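Long-range contact in porin (Acinetobacter baumannii AB307-0294, PDB 5DL7), which is an OprD-family outer-membrane beta-barrel that probably acts as a porin and may carry vanillate: residues R387-Y393 and A406-N412. Coordinates in Å, arbitrary orientation, origin at the centre of the assembly. Numbering follows the deposited sequence.
Sequences RARFSHY and ANETRLN. With C8E ((hydroxyethyloxy)tri(ethyloxy)octane), chain K.
Segments 387-393 and 406-412 are extended, antiparallel (171°, axes 4.7 Å apart) neighbours in the last hairpin of an OprD-family beta-barrel; hydrogen-bonded and non-hydrogen-bonded pairs alternate, starting hydrogen-bonded at A406-Y393 (A406 N to Y393 O 2.9 Å). N407, facing H392, accepts a hydrogen bond at OD1 from H392 ND1 (2.9 Å). E408 (chi1, chi2 t) pairs with S391 (S391 N to E408 O 2.8 Å); its OE2 salt-bridges R410 NE and NH2, both 2.8 Å, its OE1 R34. T409 OG1 sits 3.5 Å from F390 CD1. R410 (mttt) pairs with R389, N to O 2.9 Å both ways; R389 (m, t, m) lays its guanidinium against R410 CD (CZ-CD 3.8 Å). L411 CD2 touches A388 CB (3.6 Å), on the F390/T409 face, probably membrane-facing. N412 pairs with R387 (R387 N to N412 O 2.8 Å); its OD1 accepts from R389 NH2 (2.9 Å). Water bound by R389 NH2 (3.0 Å) and R410 NH1 (2.9 Å), plus E408, eases the arginines' closeness, consistent with a hydrated, charged, probably lumenal S391/E408/R410 face.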
loop_
_atom_site.group_PDB
_atom_site.type_symbol
_atom_site.label_atom_id
_atom_site.label_comp_id
_atom_site.label_asym_id
_atom_site.label_seq_id
_atom_site.Cartn_x
_atom_site.Cartn_y
_atom_site.Cartn_z
ATOM N N ARG A 387 3.344 0.641 -17.186
ATOM C CA ARG A 387 3.588 -0.566 -16.447
ATOM C C ARG A 387 2.561 -1.558 -16.784
ATOM O O ARG A 387 1.352 -1.212 -16.956
ATOM C CB ARG A 387 3.653 -0.210 -14.981
ATOM C CG ARG A 387 4.107 -1.263 -14.064
ATOM C CD ARG A 387 3.989 -0.742 -12.639
ATOM N NE ARG A 387 4.578 -1.654 -11.698
ATOM C CZ ARG A 387 4.552 -1.403 -10.360
ATOM N NH1 ARG A 387 3.840 -0.334 -9.881
ATOM N NH2 ARG A 387 5.102 -2.260 -9.511
ATOM N N ALA A 388 3.005 -2.810 -16.763
ATOM C CA ALA A 388 2.095 -3.930 -16.895
ATOM C C ALA A 388 2.430 -5.026 -15.864
ATOM O O ALA A 388 3.607 -5.372 -15.701
ATOM C CB ALA A 388 2.170 -4.530 -18.290
ATOM N N ARG A 389 1.422 -5.390 -15.116
ATOM C CA ARG A 389 1.517 -6.363 -14.064
ATOM C C ARG A 389 0.505 -7.452 -14.323
ATOM O O ARG A 389 -0.678 -7.210 -14.621
ATOM C CB ARG A 389 1.293 -5.743 -12.724
ATOM C CG ARG A 389 2.497 -4.959 -12.189
ATOM C CD ARG A 389 2.147 -4.192 -10.870
ATOM N NE ARG A 389 1.256 -3.102 -11.200
ATOM C CZ ARG A 389 0.631 -2.356 -10.266
ATOM N NH1 ARG A 389 0.870 -2.654 -8.956
ATOM N NH2 ARG A 389 -0.126 -1.299 -10.592
ATOM N N PHE A 390 0.964 -8.686 -14.061
ATOM C CA PHE A 390 0.123 -9.907 -14.197
ATOM C C PHE A 390 0.337 -10.834 -12.999
ATOM O O PHE A 390 1.470 -11.081 -12.620
ATOM C CB PHE A 390 0.501 -10.651 -15.434
ATOM C CG PHE A 390 0.459 -9.883 -16.673
ATOM C CD1 PHE A 390 -0.811 -9.771 -17.413
ATOM C CD2 PHE A 390 1.620 -9.232 -17.194
ATOM C CE1 PHE A 390 -0.780 -8.904 -18.603
ATOM C CE2 PHE A 390 1.594 -8.431 -18.384
ATOM C CZ PHE A 390 0.400 -8.329 -19.071
ATOM N N SER A 391 -0.721 -11.393 -12.482
ATOM C CA SER A 391 -0.678 -12.304 -11.358
ATOM C C SER A 391 -1.551 -13.547 -11.760
ATOM O O SER A 391 -2.706 -13.389 -12.053
ATOM C CB SER A 391 -1.191 -11.676 -10.150
ATOM O OG SER A 391 -1.583 -12.589 -9.129
ATOM N N HIS A 392 -0.982 -14.721 -11.630
ATOM C CA HIS A 392 -1.775 -15.945 -11.689
ATOM C C HIS A 392 -1.803 -16.391 -10.196
ATOM O O HIS A 392 -0.799 -16.858 -9.645
ATOM C CB HIS A 392 -1.015 -17.060 -12.524
ATOM C CG HIS A 392 -1.694 -18.456 -12.468
ATOM N ND1 HIS A 392 -3.043 -18.641 -12.553
ATOM C CD2 HIS A 392 -1.183 -19.713 -12.221
ATOM C CE1 HIS A 392 -3.346 -19.946 -12.489
ATOM N NE2 HIS A 392 -2.229 -20.605 -12.241
ATOM N N TYR A 393 -2.994 -16.364 -9.675
ATOM C CA TYR A 393 -3.269 -16.610 -8.264
ATOM C C TYR A 393 -4.225 -17.772 -8.095
ATOM O O TYR A 393 -5.291 -17.867 -8.749
ATOM C CB TYR A 393 -3.859 -15.317 -7.628
ATOM C CG TYR A 393 -4.276 -15.563 -6.192
ATOM C CD1 TYR A 393 -3.375 -15.727 -5.174
ATOM C CD2 TYR A 393 -5.666 -15.601 -5.918
ATOM C CE1 TYR A 393 -3.837 -15.992 -3.862
ATOM C CE2 TYR A 393 -6.104 -15.891 -4.616
ATOM C CZ TYR A 393 -5.185 -16.018 -3.619
ATOM O OH TYR A 393 -5.642 -16.353 -2.272
ATOM N N ALA A 406 -7.698 -16.346 -9.492
ATOM C CA ALA A 406 -7.906 -15.342 -10.498
ATOM C C ALA A 406 -6.676 -15.208 -11.342
ATOM O O ALA A 406 -5.534 -15.437 -10.887
ATOM C CB ALA A 406 -8.293 -14.014 -9.859
ATOM N N ASN A 407 -6.849 -14.700 -12.524
ATOM C CA ASN A 407 -5.759 -14.180 -13.322
ATOM C C ASN A 407 -5.986 -12.651 -13.415
ATOM O O ASN A 407 -7.030 -12.154 -13.912
ATOM C CB ASN A 407 -5.815 -14.747 -14.720
ATOM C CG ASN A 407 -5.486 -16.224 -14.757
ATOM O OD1 ASN A 407 -4.674 -16.716 -14.066
ATOM N ND2 ASN A 407 -6.092 -16.889 -15.618
ATOM N N GLU A 408 -5.029 -11.923 -12.801
ATOM C CA GLU A 408 -5.220 -10.489 -12.531
ATOM C C GLU A 408 -4.232 -9.727 -13.438
ATOM O O GLU A 408 -3.028 -10.135 -13.523
ATOM C CB GLU A 408 -4.995 -10.188 -11.081
ATOM C CG GLU A 408 -5.071 -8.736 -10.710
ATOM C CD GLU A 408 -5.073 -8.419 -9.194
ATOM O OE1 GLU A 408 -5.441 -9.321 -8.425
ATOM O OE2 GLU A 408 -4.770 -7.247 -8.881
ATOM N N THR A 409 -4.689 -8.673 -14.107
ATOM C CA THR A 409 -3.862 -7.849 -14.936
ATOM C C THR A 409 -4.081 -6.366 -14.443
ATOM O O THR A 409 -5.183 -5.991 -14.090
ATOM C CB THR A 409 -4.421 -7.883 -16.390
ATOM O OG1 THR A 409 -4.256 -9.208 -16.878
ATOM C CG2 THR A 409 -3.657 -6.931 -17.192
ATOM N N ARG A 410 -3.020 -5.616 -14.270
ATOM C CA ARG A 410 -3.125 -4.172 -14.027
ATOM C C ARG A 410 -2.220 -3.513 -15.083
ATOM O O ARG A 410 -1.085 -3.867 -15.267
ATOM C CB ARG A 410 -2.587 -3.735 -12.629
ATOM C CG ARG A 410 -3.335 -4.369 -11.487
ATOM C CD ARG A 410 -2.767 -3.946 -10.079
ATOM N NE ARG A 410 -3.418 -4.780 -9.067
ATOM C CZ ARG A 410 -3.200 -4.637 -7.769
ATOM N NH1 ARG A 410 -2.428 -3.683 -7.334
ATOM N NH2 ARG A 410 -3.637 -5.535 -6.963
ATOM N N LEU A 411 -2.761 -2.522 -15.809
ATOM C CA LEU A 411 -2.013 -1.737 -16.781
ATOM C C LEU A 411 -2.095 -0.265 -16.386
ATOM O O LEU A 411 -3.174 0.213 -16.043
ATOM C CB LEU A 411 -2.609 -1.913 -18.153
ATOM C CG LEU A 411 -2.693 -3.385 -18.675
ATOM C CD1 LEU A 411 -3.470 -3.418 -20.055
ATOM C CD2 LEU A 411 -1.357 -4.101 -18.731
ATOM N N ASN A 412 -0.976 0.372 -16.384
ATOM C CA ASN A 412 -0.820 1.762 -16.016
ATOM C C ASN A 412 -0.115 2.567 -16.999
ATOM O O ASN A 412 1.006 2.193 -17.475
ATOM C CB ASN A 412 -0.072 1.910 -14.651
ATOM C CG ASN A 412 -0.744 1.133 -13.517
ATOM O OD1 ASN A 412 -0.502 -0.049 -13.225
ATOM N ND2 ASN A 412 -1.726 1.821 -12.880
HETATM O O12 C8E K . -12.005 -2.639 -21.666
HETATM C C13 C8E K . -11.113 -1.737 -22.277
HETATM C C14 C8E K . -9.731 -1.874 -21.660
HETATM O O15 C8E K . -8.744 -1.158 -22.409
HETATM C C16 C8E K . -7.370 -1.437 -22.041
HETATM C C17 C8E K . -6.711 -0.085 -22.084
HETATM O O18 C8E K . -5.302 -0.088 -21.861
HETATM C C19 C8E K . -4.899 1.058 -21.089
HETATM C C20 C8E K . -3.497 0.958 -20.498
HETATM O O21 C8E K . -3.429 1.610 -19.167
HETATM O O HOH W 1 0.867 -2.234 -13.870
HETATM O O HOH W 2 -1.804 -0.937 -8.140
#